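PDB 5M45: acetone carboxylase alpha subunit, which is the alpha subunit of a multi-subunit carboxylase and belongs to the hydantoinase B/oxoprolinase family. Local coordinates for residues T329-W340 and G377-M388; S455-T463 and H474-M485. One frame throughout, in Å; residues are numbered along the deposited sequence.

Contact 1 of 2, residues T329-W340 and G377-M388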
loop_
_atom_site.group_PDB
_atom_site.type_symbol
_atom_site.label_atom_id
_atom_site.label_comp_id
_atom_site.label_asym_id
_atom_site.label_seq_id
_atom_site.Cartn_x
_atom_site.Cartn_y
_atom_site.Cartn_z
ATOM N N THR A 329 -26.478 22.792 26.616
ATOM C CA THR A 329 -25.290 22.031 26.254
ATOM C C THR A 329 -25.532 20.557 26.582
ATOM O O THR A 329 -26.384 20.220 27.408
ATOM C CB THR A 329 -24.001 22.532 26.978
ATOM O OG1 THR A 329 -24.143 22.477 28.396
ATOM C CG2 THR A 329 -23.634 23.973 26.575
ATOM N N TRP A 330 -24.757 19.681 25.951
ATOM C CA TRP A 330 -24.821 18.247 26.271
ATOM C C TRP A 330 -23.462 17.543 26.120
ATOM O O TRP A 330 -22.535 18.091 25.519
ATOM C CB TRP A 330 -25.969 17.532 25.539
ATOM C CG TRP A 330 -25.817 17.282 24.092
ATOM C CD1 TRP A 330 -25.243 18.104 23.165
ATOM C CD2 TRP A 330 -26.277 16.136 23.372
ATOM N NE1 TRP A 330 -25.286 17.522 21.924
ATOM C CE2 TRP A 330 -25.920 16.320 22.018
ATOM C CE3 TRP A 330 -26.952 14.959 23.738
ATOM C CZ2 TRP A 330 -26.225 15.382 21.041
ATOM C CZ3 TRP A 330 -27.238 14.011 22.773
ATOM C CH2 TRP A 330 -26.891 14.236 21.420
ATOM N N ARG A 331 -23.350 16.372 26.761
ATOM C CA ARG A 331 -22.088 15.694 26.932
ATOM C C ARG A 331 -22.285 14.189 26.788
ATOM O O ARG A 331 -23.243 13.626 27.335
ATOM C CB ARG A 331 -21.476 16.056 28.295
ATOM C CG ARG A 331 -20.143 15.409 28.616
ATOM C CD ARG A 331 -19.711 15.825 30.039
ATOM N NE ARG A 331 -18.411 15.270 30.408
ATOM C CZ ARG A 331 -17.236 15.745 30.019
ATOM N NH1 ARG A 331 -17.154 16.839 29.262
ATOM N NH2 ARG A 331 -16.125 15.117 30.389
ATOM N N LEU A 332 -21.372 13.551 26.048
ATOM C CA LEU A 332 -21.379 12.101 25.861
ATOM C C LEU A 332 -20.031 11.515 26.266
ATOM O O LEU A 332 -19.012 11.854 25.665
ATOM C CB LEU A 332 -21.710 11.755 24.429
ATOM C CG LEU A 332 -23.113 12.261 24.051
ATOM C CD1 LEU A 332 -23.021 13.528 23.242
ATOM C CD2 LEU A 332 -23.906 11.219 23.264
ATOM N N ASP A 333 -20.042 10.630 27.276
ATOM C CA ASP A 333 -18.831 10.080 27.896
ATOM C C ASP A 333 -18.857 8.560 27.726
ATOM O O ASP A 333 -19.810 7.899 28.179
ATOM C CB ASP A 333 -18.815 10.498 29.380
ATOM C CG ASP A 333 -17.530 10.074 30.125
ATOM O OD1 ASP A 333 -16.752 9.225 29.660
ATOM O OD2 ASP A 333 -17.284 10.627 31.228
ATOM N N PHE A 334 -17.819 8.012 27.082
ATOM C CA PHE A 334 -17.709 6.581 26.749
ATOM C C PHE A 334 -16.719 5.786 27.640
ATOM O O PHE A 334 -16.258 4.711 27.248
ATOM C CB PHE A 334 -17.438 6.423 25.245
ATOM C CG PHE A 334 -18.589 6.924 24.393
ATOM C CD1 PHE A 334 -18.705 8.280 24.070
ATOM C CD2 PHE A 334 -19.606 6.066 23.993
ATOM C CE1 PHE A 334 -19.797 8.742 23.328
ATOM C CE2 PHE A 334 -20.695 6.527 23.272
ATOM C CZ PHE A 334 -20.791 7.867 22.934
ATOM N N GLU A 335 -16.435 6.296 28.848
ATOM C CA GLU A 335 -15.741 5.557 29.891
ATOM C C GLU A 335 -16.288 4.151 30.034
ATOM O O GLU A 335 -17.504 3.981 30.177
ATOM C CB GLU A 335 -15.919 6.270 31.245
ATOM C CG GLU A 335 -15.357 5.552 32.517
ATOM C CD GLU A 335 -13.869 5.854 32.757
ATOM O OE1 GLU A 335 -13.216 5.316 33.685
ATOM O OE2 GLU A 335 -13.327 6.652 31.993
ATOM N N GLY A 336 -15.406 3.164 30.006
ATOM C CA GLY A 336 -15.796 1.774 30.091
ATOM C C GLY A 336 -15.743 0.971 28.804
ATOM O O GLY A 336 -15.914 -0.238 28.824
ATOM N N SER A 337 -15.488 1.639 27.687
ATOM C CA SER A 337 -15.463 0.966 26.382
ATOM C C SER A 337 -14.260 0.020 26.251
ATOM O O SER A 337 -13.236 0.186 26.932
ATOM C CB SER A 337 -15.437 2.005 25.227
ATOM O OG SER A 337 -16.606 2.824 25.221
ATOM N N SER A 338 -14.407 -0.965 25.369
ATOM C CA SER A 338 -13.359 -1.974 25.117
ATOM C C SER A 338 -12.202 -1.428 24.249
ATOM O O SER A 338 -12.259 -0.317 23.747
ATOM C CB SER A 338 -13.988 -3.264 24.527
ATOM O OG SER A 338 -14.696 -3.022 23.320
ATOM N N ARG A 339 -11.149 -2.229 24.092
ATOM C CA ARG A 339 -9.903 -1.861 23.408
ATOM C C ARG A 339 -9.996 -2.102 21.908
ATOM O O ARG A 339 -10.792 -2.928 21.448
ATOM C CB ARG A 339 -8.732 -2.695 23.976
ATOM C CG ARG A 339 -7.336 -2.271 23.558
ATOM C CD ARG A 339 -6.200 -3.007 24.251
ATOM N NE ARG A 339 -6.108 -4.425 23.935
ATOM C CZ ARG A 339 -6.415 -5.436 24.779
ATOM N NH1 ARG A 339 -6.822 -5.201 26.048
ATOM N NH2 ARG A 339 -6.263 -6.705 24.368
ATOM N N TRP A 340 -9.177 -1.367 21.137
ATOM C CA TRP A 340 -8.920 -1.745 19.729
ATOM C C TRP A 340 -8.497 -3.218 19.628
ATOM O O TRP A 340 -8.087 -3.825 20.627
ATOM C CB TRP A 340 -7.871 -0.810 19.094
ATOM C CG TRP A 340 -6.511 -0.857 19.756
ATOM C CD1 TRP A 340 -6.070 -0.048 20.760
ATOM C CD2 TRP A 340 -5.425 -1.716 19.427
ATOM N NE1 TRP A 340 -4.782 -0.375 21.101
ATOM C CE2 TRP A 340 -4.356 -1.398 20.302
ATOM C CE3 TRP A 340 -5.249 -2.735 18.502
ATOM C CZ2 TRP A 340 -3.111 -2.039 20.252
ATOM C CZ3 TRP A 340 -3.996 -3.392 18.470
ATOM C CH2 TRP A 340 -2.949 -3.024 19.326
ATOM N N GLY A 377 -21.254 22.579 19.700
ATOM C CA GLY A 377 -22.224 22.597 20.788
ATOM C C GLY A 377 -22.376 21.294 21.556
ATOM O O GLY A 377 -23.280 21.173 22.362
ATOM N N THR A 378 -21.496 20.321 21.313
ATOM C CA THR A 378 -21.521 18.995 21.970
ATOM C C THR A 378 -20.144 18.689 22.605
ATOM O O THR A 378 -19.117 18.967 22.008
ATOM C CB THR A 378 -21.850 17.905 20.915
ATOM O OG1 THR A 378 -23.031 18.245 20.183
ATOM C CG2 THR A 378 -22.034 16.546 21.564
ATOM N N GLU A 379 -20.130 18.171 23.836
ATOM C CA GLU A 379 -18.878 17.737 24.481
ATOM C C GLU A 379 -18.738 16.202 24.365
ATOM O O GLU A 379 -19.722 15.485 24.586
ATOM C CB GLU A 379 -18.847 18.128 25.950
ATOM C CG GLU A 379 -18.807 19.622 26.239
ATOM C CD GLU A 379 -19.085 19.934 27.710
ATOM O OE1 GLU A 379 -19.553 21.065 27.943
ATOM O OE2 GLU A 379 -18.975 19.052 28.604
ATOM N N PHE A 380 -17.544 15.709 23.983
ATOM C CA PHE A 380 -17.293 14.276 23.866
ATOM C C PHE A 380 -16.100 13.867 24.717
ATOM O O PHE A 380 -15.090 14.562 24.742
ATOM C CB PHE A 380 -17.004 13.850 22.413
ATOM C CG PHE A 380 -18.064 14.231 21.392
ATOM C CD1 PHE A 380 -19.143 13.387 21.116
ATOM C CD2 PHE A 380 -17.919 15.390 20.614
ATOM C CE1 PHE A 380 -20.074 13.699 20.128
ATOM C CE2 PHE A 380 -18.836 15.703 19.618
ATOM C CZ PHE A 380 -19.925 14.858 19.396
ATOM N N ARG A 381 -16.235 12.737 25.422
ATOM C CA ARG A 381 -15.112 12.131 26.149
ATOM C C ARG A 381 -14.920 10.659 25.715
ATOM O O ARG A 381 -15.788 9.804 25.979
ATOM C CB ARG A 381 -15.271 12.252 27.679
ATOM C CG ARG A 381 -14.172 11.526 28.452
ATOM C CD ARG A 381 -14.001 11.966 29.916
ATOM N NE ARG A 381 -12.875 11.266 30.570
ATOM C CZ ARG A 381 -12.892 10.008 31.047
ATOM N NH1 ARG A 381 -13.983 9.254 31.005
ATOM N NH2 ARG A 381 -11.793 9.502 31.602
ATOM N N LEU A 382 -13.791 10.398 25.044
ATOM C CA LEU A 382 -13.431 9.089 24.517
ATOM C C LEU A 382 -12.060 8.700 25.065
ATOM O O LEU A 382 -11.030 9.197 24.582
ATOM C CB LEU A 382 -13.358 9.092 22.977
ATOM C CG LEU A 382 -14.421 9.749 22.084
ATOM C CD1 LEU A 382 -14.239 9.380 20.603
ATOM C CD2 LEU A 382 -15.789 9.409 22.539
ATOM N N PRO A 383 -12.024 7.825 26.084
ATOM C CA PRO A 383 -10.725 7.549 26.686
ATOM C C PRO A 383 -9.705 6.978 25.690
ATOM O O PRO A 383 -10.072 6.164 24.856
ATOM C CB PRO A 383 -11.060 6.562 27.800
ATOM C CG PRO A 383 -12.436 6.934 28.186
ATOM C CD PRO A 383 -13.116 7.236 26.861
ATOM N N LYS A 384 -8.462 7.453 25.767
ATOM C CA LYS A 384 -7.393 7.045 24.839
ATOM C C LYS A 384 -7.070 5.569 24.998
ATOM O O LYS A 384 -6.854 5.083 26.098
ATOM C CB LYS A 384 -6.122 7.916 25.092
ATOM C CG LYS A 384 -4.989 7.820 24.060
ATOM C CD LYS A 384 -5.426 8.204 22.645
ATOM C CE LYS A 384 -4.232 8.268 21.672
ATOM N NZ LYS A 384 -4.675 8.537 20.274
ATOM N N GLY A 385 -6.980 4.855 23.885
ATOM C CA GLY A 385 -6.756 3.405 23.889
ATOM C C GLY A 385 -7.961 2.511 23.648
ATOM O O GLY A 385 -7.780 1.307 23.375
ATOM N N THR A 386 -9.170 3.064 23.776
ATOM C CA THR A 386 -10.400 2.371 23.413
ATOM C C THR A 386 -10.481 2.188 21.893
ATOM O O THR A 386 -9.734 2.815 21.122
ATOM C CB THR A 386 -11.661 3.119 23.923
ATOM O OG1 THR A 386 -11.674 4.440 23.361
ATOM C CG2 THR A 386 -11.686 3.225 25.482
ATOM N N TRP A 387 -11.404 1.344 21.443
ATOM C CA TRP A 387 -11.568 1.104 19.993
ATOM C C TRP A 387 -11.982 2.357 19.207
ATOM O O TRP A 387 -11.634 2.465 18.019
ATOM C CB TRP A 387 -12.536 -0.073 19.711
ATOM C CG TRP A 387 -13.999 0.204 20.099
ATOM C CD1 TRP A 387 -14.643 -0.175 21.262
ATOM C CD2 TRP A 387 -14.952 0.898 19.312
ATOM N NE1 TRP A 387 -15.959 0.255 21.217
ATOM C CE2 TRP A 387 -16.168 0.912 20.032
ATOM C CE3 TRP A 387 -14.913 1.497 18.038
ATOM C CZ2 TRP A 387 -17.336 1.506 19.513
ATOM C CZ3 TRP A 387 -16.056 2.100 17.548
ATOM C CH2 TRP A 387 -17.255 2.096 18.270
ATOM N N MET A 388 -12.735 3.269 19.846
ATOM C CA MET A 388 -13.139 4.549 19.247
ATOM C C MET A 388 -12.075 5.682 19.309
ATOM O O MET A 388 -12.254 6.711 18.683
ATOM C CB MET A 388 -14.499 5.057 19.786
ATOM C CG MET A 388 -14.532 5.479 21.255
ATOM S SD MET A 388 -14.899 4.167 22.432
ATOM C CE MET A 388 -16.662 3.942 22.131
#
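R381 lies alongside D333 and E335 and joins both in one salt-bridge network. Its NH1 meets D333 OD1 on the syn lone pair at 3.1 Å. NH1 and NH2 both grip E335 OE2, NH1 at 2.9 Å. R381 is extended, with CG anti to the backbone N (chi1 175°), which lifts the guanidinium off the sheet and forward to E335. D333 OD1 also takes the backbone N of E335, an Asx turn, and OD2 pairs with R727. On the same face R331 NH1 meets E379 OE2 at 2.9 Å, on the anti side of the carboxylate. Their planes stand 70° apart. E379 OE2 is shared with R325, and R331 NH2 pairs with E775.

The backbones of 330-333 and 378-381 run parallel in a mixed sheet. Strand 378-381 is outermost within the chain, but E775 bonds along its outer side. E379 N bonds to W330 O, L332 N to E379 O, R381 N to L332 O and F334 N to R381 O. Farther on, W387 N reaches S338 O at 3.0 Å.

The other face is mostly apolar. W330 NE1 gives a bent bond to T378 OG1 (2.9 Å), tilted from the indole plane. L332 CD1 sits over one face of that indole and touches T378 CG2 at 3.6 Å. Helix 349-361, between the strands in sequence, covers W330, T378 and F380, making a beta-alpha-beta crossover.

Beyond the strands, L382 CD2 meets F334 CD1 at 3.5 Å. M388, bent at chi2 and chi3, brings CE to 3.3 Å from S337 OG.

One face carries paired charges; the other packs against helix 349-361. The several bonds on R381 should fix its rotation, and its charge probably stabilises ionised D333 and E335.

Contact 2 of 2, residues S455-T463 and H474-M485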
loop_
_atom_site.group_PDB
_atom_site.type_symbol
_atom_site.label_atom_id
_atom_site.label_comp_id
_atom_site.label_asym_id
_atom_site.label_seq_id
_atom_site.Cartn_x
_atom_site.Cartn_y
_atom_site.Cartn_z
ATOM N N SER A 455 -21.857 -5.219 -2.548
ATOM C CA SER A 455 -23.246 -4.831 -2.731
ATOM C C SER A 455 -23.695 -3.807 -1.690
ATOM O O SER A 455 -23.478 -4.012 -0.449
ATOM C CB SER A 455 -24.189 -6.041 -2.621
ATOM O OG SER A 455 -25.526 -5.612 -2.733
ATOM N N PHE A 456 -24.368 -2.755 -2.174
ATOM C CA PHE A 456 -25.013 -1.748 -1.305
ATOM C C PHE A 456 -26.538 -2.002 -1.114
ATOM O O PHE A 456 -27.295 -1.081 -0.788
ATOM C CB PHE A 456 -24.690 -0.307 -1.778
ATOM C CG PHE A 456 -23.487 0.305 -1.078
ATOM C CD1 PHE A 456 -22.202 -0.128 -1.361
ATOM C CD2 PHE A 456 -23.643 1.344 -0.146
ATOM C CE1 PHE A 456 -21.106 0.420 -0.719
ATOM C CE2 PHE A 456 -22.569 1.873 0.496
ATOM C CZ PHE A 456 -21.287 1.439 0.207
ATOM N N GLU A 457 -26.957 -3.269 -1.196
ATOM C CA GLU A 457 -28.307 -3.658 -0.770
ATOM C C GLU A 457 -28.507 -3.287 0.713
ATOM O O GLU A 457 -29.622 -2.953 1.063
ATOM C CB GLU A 457 -28.600 -5.165 -1.017
ATOM C CG GLU A 457 -28.935 -5.457 -2.479
ATOM C CD GLU A 457 -29.452 -6.861 -2.756
ATOM O OE1 GLU A 457 -29.081 -7.848 -2.069
ATOM O OE2 GLU A 457 -30.269 -6.964 -3.714
ATOM N N CYS A 458 -27.441 -3.282 1.543
ATOM C CA CYS A 458 -27.571 -2.923 2.955
ATOM C C CYS A 458 -27.464 -1.400 3.224
ATOM O O CYS A 458 -27.193 -0.971 4.371
ATOM C CB CYS A 458 -26.629 -3.732 3.862
ATOM S SG CYS A 458 -24.886 -3.685 3.335
ATOM N N ALA A 459 -27.713 -0.601 2.181
ATOM C CA ALA A 459 -28.225 0.742 2.320
ATOM C C ALA A 459 -29.697 0.788 2.705
ATOM O O ALA A 459 -30.189 1.877 3.070
ATOM C CB ALA A 459 -27.998 1.563 1.016
ATOM N N ALA A 460 -30.401 -0.356 2.611
ATOM C CA ALA A 460 -31.863 -0.430 2.740
ATOM C C ALA A 460 -32.252 -1.459 3.801
ATOM O O ALA A 460 -32.730 -2.547 3.493
ATOM C CB ALA A 460 -32.468 -0.773 1.385
ATOM N N ASN A 461 -31.967 -1.130 5.064
ATOM C CA ASN A 461 -32.297 -1.970 6.212
ATOM C C ASN A 461 -33.569 -1.451 6.900
ATOM O O ASN A 461 -34.014 -0.334 6.639
ATOM C CB ASN A 461 -31.167 -1.940 7.238
ATOM C CG ASN A 461 -29.807 -2.152 6.631
ATOM O OD1 ASN A 461 -29.438 -3.288 6.233
ATOM N ND2 ASN A 461 -29.026 -1.039 6.522
ATOM N N GLY A 462 -34.101 -2.227 7.837
ATOM C CA GLY A 462 -35.239 -1.776 8.634
ATOM C C GLY A 462 -34.883 -0.606 9.550
ATOM O O GLY A 462 -33.717 -0.452 9.953
ATOM N N THR A 463 -35.870 0.228 9.856
ATOM C CA THR A 463 -35.700 1.338 10.818
ATOM C C THR A 463 -36.424 1.039 12.141
ATOM O O THR A 463 -37.350 0.214 12.203
ATOM C CB THR A 463 -36.148 2.706 10.263
ATOM O OG1 THR A 463 -37.583 2.753 10.168
ATOM C CG2 THR A 463 -35.552 2.981 8.922
ATOM N N HIS A 474 -36.857 -2.250 4.960
ATOM C CA HIS A 474 -35.921 -2.156 3.804
ATOM C C HIS A 474 -35.791 -0.729 3.254
ATOM O O HIS A 474 -36.067 -0.453 2.063
ATOM C CB HIS A 474 -36.297 -3.170 2.696
ATOM C CG HIS A 474 -37.731 -3.124 2.275
ATOM N ND1 HIS A 474 -38.250 -2.107 1.532
ATOM C CD2 HIS A 474 -38.779 -3.927 2.581
ATOM C CE1 HIS A 474 -39.553 -2.272 1.381
ATOM N NE2 HIS A 474 -39.903 -3.378 2.018
ATOM N N ALA A 475 -35.433 0.195 4.155
ATOM C CA ALA A 475 -35.616 1.640 3.930
ATOM C C ALA A 475 -34.418 2.587 4.069
ATOM O O ALA A 475 -34.443 3.684 3.443
ATOM C CB ALA A 475 -36.726 2.131 4.857
ATOM N N ALA A 476 -33.455 2.273 4.940
ATOM C CA ALA A 476 -32.408 3.244 5.311
ATOM C C ALA A 476 -31.195 2.602 6.019
ATOM O O ALA A 476 -31.189 1.385 6.340
ATOM C CB ALA A 476 -33.006 4.314 6.211
ATOM N N ALA A 477 -30.177 3.438 6.206
ATOM C CA ALA A 477 -28.998 3.113 7.000
ATOM C C ALA A 477 -28.663 4.329 7.850
ATOM O O ALA A 477 -28.914 5.455 7.441
ATOM C CB ALA A 477 -27.834 2.761 6.088
ATOM N N ILE A 478 -28.081 4.124 9.017
ATOM C CA ILE A 478 -27.644 5.274 9.873
ATOM C C ILE A 478 -26.710 6.268 9.134
ATOM O O ILE A 478 -26.826 7.463 9.336
ATOM C CB ILE A 478 -27.024 4.792 11.199
ATOM C CG1 ILE A 478 -26.724 5.962 12.163
ATOM C CG2 ILE A 478 -25.747 3.997 10.987
ATOM C CD1 ILE A 478 -27.952 6.753 12.567
ATOM N N TRP A 479 -25.835 5.760 8.262
ATOM C CA TRP A 479 -24.893 6.600 7.505
ATOM C C TRP A 479 -25.478 7.288 6.247
ATOM O O TRP A 479 -24.776 8.055 5.574
ATOM C CB TRP A 479 -23.568 5.824 7.161
ATOM C CG TRP A 479 -23.740 4.393 6.794
ATOM C CD1 TRP A 479 -23.504 3.309 7.601
ATOM C CD2 TRP A 479 -24.243 3.861 5.567
ATOM N NE1 TRP A 479 -23.805 2.149 6.957
ATOM C CE2 TRP A 479 -24.253 2.442 5.696
ATOM C CE3 TRP A 479 -24.644 4.437 4.354
ATOM C CZ2 TRP A 479 -24.684 1.602 4.681
ATOM C CZ3 TRP A 479 -25.084 3.597 3.332
ATOM C CH2 TRP A 479 -25.085 2.193 3.501
ATOM N N ASN A 480 -26.733 6.995 5.886
ATOM C CA ASN A 480 -27.458 7.694 4.819
ATOM C C ASN A 480 -28.960 7.371 4.922
ATOM O O ASN A 480 -29.397 6.217 4.553
ATOM C CB ASN A 480 -26.935 7.325 3.395
ATOM C CG ASN A 480 -27.592 8.180 2.287
ATOM O OD1 ASN A 480 -28.578 8.942 2.525
ATOM N ND2 ASN A 480 -27.061 8.065 1.062
ATOM N N PRO A 481 -29.775 8.331 5.422
ATOM C CA PRO A 481 -31.206 8.067 5.579
ATOM C C PRO A 481 -31.989 7.962 4.243
ATOM O O PRO A 481 -33.138 7.455 4.251
ATOM C CB PRO A 481 -31.674 9.250 6.461
ATOM C CG PRO A 481 -30.766 10.390 6.053
ATOM C CD PRO A 481 -29.428 9.716 5.802
ATOM N N GLU A 482 -31.406 8.446 3.129
ATOM C CA GLU A 482 -32.022 8.294 1.792
ATOM C C GLU A 482 -31.693 6.916 1.214
ATOM O O GLU A 482 -30.894 6.770 0.282
ATOM C CB GLU A 482 -31.586 9.432 0.839
ATOM C CG GLU A 482 -32.081 10.790 1.257
ATOM C CD GLU A 482 -31.533 11.947 0.394
ATOM O OE1 GLU A 482 -32.037 12.196 -0.735
ATOM O OE2 GLU A 482 -30.594 12.641 0.855
ATOM N N GLY A 483 -32.307 5.875 1.779
ATOM C CA GLY A 483 -31.974 4.508 1.380
ATOM C C GLY A 483 -32.385 4.203 -0.071
ATOM O O GLY A 483 -33.346 4.785 -0.623
ATOM N N ASP A 484 -31.630 3.291 -0.670
ATOM C CA ASP A 484 -31.862 2.791 -2.013
ATOM C C ASP A 484 -31.196 1.413 -2.111
ATOM O O ASP A 484 -30.014 1.299 -1.802
ATOM C CB ASP A 484 -31.240 3.752 -3.033
ATOM C CG ASP A 484 -31.706 3.488 -4.509
ATOM O OD1 ASP A 484 -32.150 2.348 -4.828
ATOM O OD2 ASP A 484 -31.608 4.480 -5.329
ATOM N N MET A 485 -31.948 0.380 -2.493
ATOM C CA MET A 485 -31.405 -0.962 -2.691
ATOM C C MET A 485 -30.790 -1.209 -4.085
ATOM O O MET A 485 -30.092 -2.230 -4.280
ATOM C CB MET A 485 -32.426 -2.063 -2.370
ATOM C CG MET A 485 -33.650 -2.087 -3.275
ATOM S SD MET A 485 -34.856 -3.399 -2.907
ATOM C CE MET A 485 -35.348 -2.957 -1.226
HETATM O O HOH W 1 -28.828 4.308 2.875
#
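N461 bonds to A475 and A476 through its backbone, and to A476 also through its side chain. N461 O accepts twice, from A475 N at 2.9 Å and from A476 N at 3.2 Å. The first donor stands above the carbonyl plane; the second lies in it, on a lone pair. Two residues facing one make a classic beta bulge. A476 O also accepts twice, from N461 N at 2.9 Å and from N461 ND2 at 3.3 Å. CG of N461 is anti to the carbonyl carbon (chi1 -48°), and ND2 also reaches C458 O.

A water lies within bonding distance of A459 O (2.8 Å) and N480 O, though it may not serve both at once. A460 O and D484 N have no hydrogen-bond partner; H474 CA makes a CA-H...O contact to A460 O. R502, R524 and S522 bind the E457 carboxylate. D484 pairs with a basic side chain of another protein's chain.

W479 CH2 packs on A459 CB at 3.9 Å and obliquely on F456, whose side chain is about 5 Å from the bound manganese ion. A477 CB covers one indole face.

Two buried loops beside the metal are thus joined mainly through peptide groups, and the N461 side-chain amide links both next to the bulge.

Overall arrangement
Both contacts are buried, and all four segments lie inside the hydantoinase B/oxoprolinase range. Their centres are 27 Å apart and their nearest atoms about 11 Å, so they do not touch. They share no strand or helix. Contact 1 joins two strands of a mixed sheet and the loops that follow them. Contact 2 joins two parts of the loop region between strand 450-454 and helix 488-494, and lies nearer the chain centre. Backbone bonds cross both; contact 1 adds salt bridges, contact 2 an asparagine amide and a water. No other chain touches contact 1; contact 2 also meets a different protein of the assembly.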